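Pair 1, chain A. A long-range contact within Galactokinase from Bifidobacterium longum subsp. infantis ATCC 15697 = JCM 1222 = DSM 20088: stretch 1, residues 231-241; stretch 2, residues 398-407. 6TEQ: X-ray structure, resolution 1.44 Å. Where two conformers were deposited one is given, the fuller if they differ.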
# COMPACT_ATOMS: atom_id res chain seq x y z
N GLU A 231 7.57 0.20 -19.17
CA GLU A 231 7.47 1.34 -18.23
C GLU A 231 6.15 1.13 -17.49
O GLU A 231 5.12 0.82 -18.14
CB GLU A 231 7.60 2.65 -19.03
CG GLU A 231 6.99 3.89 -18.37
CD GLU A 231 7.16 5.17 -19.19
OE1 GLU A 231 7.43 5.08 -20.43
OE2 GLU A 231 7.00 6.24 -18.59
N LEU A 232 6.18 1.24 -16.16
CA LEU A 232 4.94 1.12 -15.38
C LEU A 232 4.47 2.54 -15.16
O LEU A 232 5.07 3.26 -14.37
CB LEU A 232 5.19 0.42 -14.06
CG LEU A 232 3.93 0.21 -13.25
CD1 LEU A 232 3.03 -0.82 -13.87
CD2 LEU A 232 4.33 -0.19 -11.84
N LEU A 233 3.43 2.93 -15.89
CA LEU A 233 2.82 4.26 -15.74
C LEU A 233 1.99 4.21 -14.46
O LEU A 233 1.19 3.30 -14.31
CB LEU A 233 1.96 4.60 -16.96
CG LEU A 233 1.17 5.92 -16.83
CD1 LEU A 233 2.12 7.07 -16.65
CD2 LEU A 233 0.31 6.16 -18.05
N VAL A 234 2.14 5.21 -13.61
CA VAL A 234 1.28 5.36 -12.42
C VAL A 234 0.65 6.76 -12.47
O VAL A 234 1.42 7.71 -12.64
CB VAL A 234 2.09 5.15 -11.14
CG1 VAL A 234 1.21 5.44 -9.91
CG2 VAL A 234 2.69 3.78 -11.12
N VAL A 235 -0.69 6.83 -12.43
CA VAL A 235 -1.39 8.11 -12.51
C VAL A 235 -2.28 8.21 -11.30
O VAL A 235 -3.19 7.38 -11.14
CB VAL A 235 -2.19 8.25 -13.83
CG1 VAL A 235 -3.05 9.52 -13.79
CG2 VAL A 235 -1.27 8.20 -15.02
N ASP A 236 -2.03 9.19 -10.48
CA ASP A 236 -2.91 9.58 -9.38
C ASP A 236 -4.05 10.42 -9.95
O ASP A 236 -3.83 11.50 -10.51
CB ASP A 236 -2.10 10.33 -8.34
CG ASP A 236 -2.91 10.94 -7.20
OD1 ASP A 236 -4.10 10.64 -7.08
OD2 ASP A 236 -2.30 11.70 -6.47
N THR A 237 -5.26 9.90 -9.91
CA THR A 237 -6.42 10.61 -10.49
C THR A 237 -6.67 11.93 -9.77
O THR A 237 -7.27 12.79 -10.39
CB THR A 237 -7.72 9.81 -10.47
OG1 THR A 237 -8.15 9.58 -9.11
CG2 THR A 237 -7.52 8.53 -11.26
N GLN A 238 -6.22 12.07 -8.53
CA GLN A 238 -6.61 13.23 -7.68
C GLN A 238 -8.14 13.35 -7.59
O GLN A 238 -8.63 14.49 -7.32
CB GLN A 238 -5.92 14.49 -8.19
CG GLN A 238 -4.41 14.34 -8.20
CD GLN A 238 -3.70 15.66 -8.15
OE1 GLN A 238 -3.43 16.31 -9.16
NE2 GLN A 238 -3.58 16.13 -6.93
N ALA A 239 -8.89 12.25 -7.78
CA ALA A 239 -10.36 12.29 -7.67
C ALA A 239 -10.63 12.54 -6.20
O ALA A 239 -9.90 11.96 -5.34
CB ALA A 239 -11.03 11.02 -8.07
N PRO A 240 -11.69 13.34 -5.91
CA PRO A 240 -12.01 13.69 -4.53
C PRO A 240 -12.48 12.39 -3.87
O PRO A 240 -13.33 11.70 -4.42
CB PRO A 240 -13.12 14.73 -4.69
CG PRO A 240 -13.81 14.33 -5.96
CD PRO A 240 -12.66 13.94 -6.86
N HIS A 241 -11.91 12.01 -2.74
CA HIS A 241 -12.46 10.82 -2.06
C HIS A 241 -12.24 10.96 -0.58
O HIS A 241 -11.75 12.06 -0.18
CB HIS A 241 -11.91 9.56 -2.70
CG HIS A 241 -10.44 9.42 -2.54
ND1 HIS A 241 -9.92 8.38 -1.86
CD2 HIS A 241 -9.42 10.12 -3.05
CE1 HIS A 241 -8.61 8.46 -1.88
NE2 HIS A 241 -8.28 9.51 -2.63
N PHE A 398 -13.01 16.86 -14.72
CA PHE A 398 -12.34 16.26 -13.55
C PHE A 398 -11.17 17.15 -13.11
O PHE A 398 -10.61 17.88 -13.93
CB PHE A 398 -11.83 14.86 -13.85
CG PHE A 398 -12.84 13.83 -14.24
CD1 PHE A 398 -14.16 13.91 -13.81
CD2 PHE A 398 -12.45 12.70 -14.95
CE1 PHE A 398 -15.08 12.92 -14.11
CE2 PHE A 398 -13.39 11.71 -15.26
CZ PHE A 398 -14.71 11.83 -14.84
N ASN A 399 -10.79 17.06 -11.84
CA ASN A 399 -9.51 17.61 -11.34
C ASN A 399 -8.40 17.05 -12.21
O ASN A 399 -8.52 15.86 -12.62
CB ASN A 399 -9.20 17.21 -9.89
CG ASN A 399 -10.31 17.53 -8.92
OD1 ASN A 399 -11.05 18.50 -9.14
ND2 ASN A 399 -10.41 16.75 -7.83
N ALA A 400 -7.34 17.83 -12.46
CA ALA A 400 -6.17 17.33 -13.19
C ALA A 400 -5.58 16.15 -12.46
O ALA A 400 -5.39 16.20 -11.25
CB ALA A 400 -5.13 18.38 -13.35
N PRO A 401 -5.13 15.11 -13.20
CA PRO A 401 -4.37 14.04 -12.56
C PRO A 401 -2.91 14.46 -12.43
O PRO A 401 -2.46 15.45 -13.06
CB PRO A 401 -4.59 12.89 -13.53
CG PRO A 401 -4.63 13.56 -14.86
CD PRO A 401 -5.32 14.88 -14.63
N ARG A 402 -2.14 13.57 -11.78
CA ARG A 402 -0.67 13.71 -11.79
C ARG A 402 -0.09 12.32 -11.91
O ARG A 402 -0.75 11.35 -11.49
CB ARG A 402 -0.18 14.46 -10.57
CG ARG A 402 -0.50 13.77 -9.27
CD ARG A 402 -0.31 14.71 -8.07
NE ARG A 402 -0.83 14.08 -6.91
CZ ARG A 402 -0.94 14.68 -5.74
NH1 ARG A 402 -0.40 15.89 -5.60
NH2 ARG A 402 -1.53 14.04 -4.75
N ALA A 403 1.11 12.21 -12.39
CA ALA A 403 1.74 10.92 -12.62
C ALA A 403 3.01 10.84 -11.80
O ALA A 403 3.46 11.79 -11.21
CB ALA A 403 1.99 10.75 -14.11
N LEU A 404 3.51 9.62 -11.67
CA LEU A 404 4.74 9.37 -10.89
C LEU A 404 5.55 8.37 -11.70
O LEU A 404 4.97 7.39 -12.18
CB LEU A 404 4.42 8.68 -9.55
CG LEU A 404 3.69 9.35 -8.40
CD1 LEU A 404 2.24 9.46 -8.74
CD2 LEU A 404 3.86 8.44 -7.15
N PRO A 405 6.89 8.52 -11.79
CA PRO A 405 7.73 7.44 -12.26
C PRO A 405 7.63 6.28 -11.28
O PRO A 405 7.41 6.50 -10.08
CB PRO A 405 9.13 8.03 -12.27
CG PRO A 405 9.06 9.09 -11.21
CD PRO A 405 7.66 9.66 -11.30
N ALA A 406 7.81 5.09 -11.81
CA ALA A 406 7.62 3.89 -10.97
C ALA A 406 8.50 2.76 -11.48
O ALA A 406 8.51 2.47 -12.65
CB ALA A 406 6.17 3.50 -10.87
N PHE A 407 9.04 2.04 -10.53
CA PHE A 407 9.77 0.79 -10.76
C PHE A 407 9.86 0.14 -9.39
O PHE A 407 9.64 0.84 -8.37
CB PHE A 407 11.13 1.08 -11.37
CG PHE A 407 11.91 2.16 -10.66
CD1 PHE A 407 12.75 1.89 -9.60
CD2 PHE A 407 11.83 3.46 -11.16
CE1 PHE A 407 13.46 2.92 -8.99
CE2 PHE A 407 12.54 4.49 -10.55
CZ PHE A 407 13.35 4.22 -9.46
O HOH W 1 8.60 2.53 -15.26
O HOH W 2 5.13 6.06 -14.43
O HOH W 3 -9.67 13.89 -11.08

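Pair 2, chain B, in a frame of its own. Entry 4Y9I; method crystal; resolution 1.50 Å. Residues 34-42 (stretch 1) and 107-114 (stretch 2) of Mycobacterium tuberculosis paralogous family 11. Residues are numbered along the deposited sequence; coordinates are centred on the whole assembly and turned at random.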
# COMPACT_ATOMS: atom_id res chain seq x y z
N GLY B 34 5.99 8.11 -10.33
CA GLY B 34 6.01 8.80 -9.06
C GLY B 34 4.88 8.54 -8.11
O GLY B 34 4.83 9.19 -7.04
N LYS B 35 3.95 7.68 -8.52
CA LYS B 35 2.87 7.20 -7.66
C LYS B 35 3.14 5.79 -7.22
O LYS B 35 3.83 5.00 -7.91
CB LYS B 35 1.50 7.34 -8.35
CG LYS B 35 1.19 8.80 -8.73
CD LYS B 35 -0.25 9.01 -9.22
CE LYS B 35 -0.56 10.54 -9.37
NZ LYS B 35 -2.01 10.74 -9.62
N TYR B 36 2.59 5.44 -6.07
CA TYR B 36 2.84 4.16 -5.42
C TYR B 36 1.54 3.46 -5.12
O TYR B 36 0.49 4.14 -4.84
CB TYR B 36 3.63 4.30 -4.12
CG TYR B 36 5.07 4.77 -4.32
CD1 TYR B 36 5.33 6.13 -4.53
CD2 TYR B 36 6.12 3.88 -4.44
CE1 TYR B 36 6.62 6.58 -4.78
CE2 TYR B 36 7.42 4.32 -4.66
CZ TYR B 36 7.66 5.68 -4.88
OH TYR B 36 8.92 6.13 -5.12
N ALA B 37 1.55 2.12 -5.09
CA ALA B 37 0.40 1.38 -4.61
C ALA B 37 0.63 0.67 -3.26
O ALA B 37 1.72 0.12 -3.02
CB ALA B 37 -0.08 0.35 -5.63
N MET B 38 -0.39 0.67 -2.41
CA MET B 38 -0.41 -0.13 -1.16
C MET B 38 -1.38 -1.27 -1.44
O MET B 38 -2.63 -1.06 -1.55
CB MET B 38 -0.96 0.68 -0.02
CG MET B 38 -0.13 1.95 0.31
SD MET B 38 -0.79 2.95 1.64
CE MET B 38 -0.26 1.96 3.00
N VAL B 39 -0.89 -2.47 -1.54
CA VAL B 39 -1.77 -3.67 -1.74
C VAL B 39 -2.17 -4.17 -0.37
O VAL B 39 -1.35 -4.58 0.44
CB VAL B 39 -1.05 -4.73 -2.54
CG1 VAL B 39 -1.91 -5.99 -2.66
CG2 VAL B 39 -0.61 -4.17 -3.89
N ALA B 40 -3.49 -4.07 -0.08
CA ALA B 40 -4.04 -4.43 1.24
C ALA B 40 -4.34 -5.94 1.38
O ALA B 40 -5.45 -6.33 1.63
CB ALA B 40 -5.30 -3.56 1.55
N SER B 41 -3.30 -6.75 1.14
CA SER B 41 -3.35 -8.15 1.44
C SER B 41 -2.85 -8.33 2.80
O SER B 41 -2.47 -7.38 3.46
CB SER B 41 -2.57 -8.93 0.45
OG SER B 41 -1.26 -8.44 0.33
N LYS B 42 -2.87 -9.56 3.26
CA LYS B 42 -2.41 -9.92 4.56
C LYS B 42 -1.75 -11.31 4.44
O LYS B 42 -2.12 -12.27 5.16
CB LYS B 42 -3.54 -10.00 5.60
CG LYS B 42 -2.99 -9.86 6.98
CD LYS B 42 -3.97 -10.12 8.09
CE LYS B 42 -3.18 -10.58 9.32
NZ LYS B 42 -2.27 -9.59 9.87
N LEU B 107 -12.14 -8.68 -4.33
CA LEU B 107 -10.88 -8.07 -4.82
C LEU B 107 -10.10 -7.57 -3.64
O LEU B 107 -10.62 -6.86 -2.70
CB LEU B 107 -11.13 -6.90 -5.76
CG LEU B 107 -11.69 -7.24 -7.12
CD1 LEU B 107 -11.92 -6.00 -7.94
CD2 LEU B 107 -10.87 -8.25 -7.89
N ILE B 108 -8.80 -7.86 -3.68
CA ILE B 108 -7.89 -7.28 -2.66
C ILE B 108 -7.85 -5.76 -2.87
O ILE B 108 -7.56 -5.29 -3.96
CB ILE B 108 -6.49 -7.93 -2.75
CG1 ILE B 108 -6.55 -9.39 -2.35
CG2 ILE B 108 -5.45 -7.23 -1.87
CD1 ILE B 108 -5.35 -10.21 -2.74
N PRO B 109 -8.10 -4.99 -1.81
CA PRO B 109 -8.06 -3.52 -2.04
C PRO B 109 -6.66 -3.09 -2.43
O PRO B 109 -5.67 -3.62 -1.89
CB PRO B 109 -8.44 -2.93 -0.69
CG PRO B 109 -9.20 -4.05 0.01
CD PRO B 109 -8.55 -5.33 -0.46
N VAL B 110 -6.58 -2.08 -3.30
CA VAL B 110 -5.31 -1.43 -3.69
C VAL B 110 -5.56 0.01 -3.55
O VAL B 110 -6.50 0.55 -4.19
CB VAL B 110 -4.88 -1.79 -5.12
CG1 VAL B 110 -3.55 -1.21 -5.45
CG2 VAL B 110 -4.93 -3.32 -5.25
N PHE B 111 -4.66 0.68 -2.82
CA PHE B 111 -4.66 2.13 -2.72
C PHE B 111 -3.57 2.73 -3.61
O PHE B 111 -2.41 2.27 -3.58
CB PHE B 111 -4.39 2.57 -1.27
CG PHE B 111 -5.42 2.15 -0.28
CD1 PHE B 111 -5.44 0.86 0.21
CD2 PHE B 111 -6.43 3.03 0.15
CE1 PHE B 111 -6.42 0.45 1.10
CE2 PHE B 111 -7.43 2.59 1.02
CZ PHE B 111 -7.41 1.32 1.53
N ILE B 112 -3.85 3.79 -4.32
CA ILE B 112 -2.84 4.66 -4.96
C ILE B 112 -2.43 5.73 -3.92
O ILE B 112 -3.28 6.21 -3.18
CB ILE B 112 -3.33 5.29 -6.29
CG1 ILE B 112 -2.16 5.87 -7.05
CG2 ILE B 112 -4.40 6.31 -5.99
CD1 ILE B 112 -2.56 6.25 -8.45
N VAL B 113 -1.14 6.02 -3.90
CA VAL B 113 -0.65 7.07 -3.04
C VAL B 113 -0.03 8.15 -3.93
O VAL B 113 0.87 7.89 -4.61
CB VAL B 113 0.33 6.52 -2.00
CG1 VAL B 113 0.83 7.64 -1.13
CG2 VAL B 113 -0.33 5.46 -1.15
N GLU B 114 -0.60 9.33 -3.84
CA GLU B 114 -0.42 10.37 -4.79
C GLU B 114 -0.42 11.73 -4.05
O GLU B 114 0.05 12.62 -4.70
CB GLU B 114 -1.52 10.31 -5.91
CG GLU B 114 -2.95 10.58 -5.47
CD GLU B 114 -4.05 10.15 -6.46
OE1 GLU B 114 -3.78 9.78 -7.54
OE2 GLU B 114 -5.18 10.23 -6.10
O HOH W 4 3.19 9.50 -4.72

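Both pairs are two antiparallel strands brought together from distant parts of one chain, and the N, CA and C atoms of 14 central residues superpose with an RMSD of 0.9 Å. The strand axes approach to 4.5 Å in pair 1 and 4.6 Å in pair 2, with 144° and 155° between their N-to-C directions. The fit is tightest where Val A235 falls on Ala B37 and Asp A236 on Met B38, each with CA atoms 0.3 Å apart.

The register is conserved at this centre. Asp A236 pairs with Arg A402 through Asp A236 N to Arg A402 O (2.7 Å) and Arg A402 N to Asp A236 O (3.0 Å); the matching Met B38 and Phe B111 repeat the pattern, Met B38 N to Phe B111 O at 2.8 Å and Phe B111 N to Met B38 O at 3.0 Å. Two residues along, Val B113 N donates to Tyr B36 O (2.7 Å) and Tyr B36 N returns a weak bond to Val B113 O (3.3 Å). At the matching place in pair 1, Leu A404 N donates to Val A234 O (3.0 Å), while a water accepts from Val A234 N (3.2 Å) and donates to Leu A404 O (2.6 Å), so solvent links the second pair of polar atoms.

The sharpest chemical difference lies on the face carrying Asp A236 and Arg A402. Their side chains form a salt bridge, Arg A402 NE to Asp A236 OD2 at 2.8 Å, and Arg A402 NH2 reaches the same Asp A236 OD2 at 3.0 Å, near the guanidinium plane. The equivalent Met B38 and Phe B111 are apolar, with Met B38 CB 4.1 Å from Phe B111 CB; Met B38 SD also lies 3.8 Å from Val B113 CG2. Pair 2 has a salt bridge too, but at its end, from Lys B35 NZ to Glu B114 OE1 (2.9 Å).

On the other face, both solutions are apolar but distribute bulk differently. Val A235 spans two neighbours, its CG1 3.7 Å from Pro A401 CB and its CG2 4.2 Å from Ala A403 CB. The smaller Ala B37 keeps the diagonal contact, its CB 3.8 Å from Val B110 CG1, where Val B110 takes the place of Pro A401. In the directly paired position bulk is exchanged: Val A235 faces Ala A403, while Ala B37 faces the larger Ile B112.

Two residues beyond the Asp A236 and Met B38 positions, Gln A238 and Ala B40 correspond. Gln A238 O accepts from the Asn A399 ND2 side chain (2.9 Å), whereas Ala B40 N donates to Pro B109 O (2.9 Å), and Ala B40 CB packs 4.2 Å from Phe B111 CE1, at the ring edge.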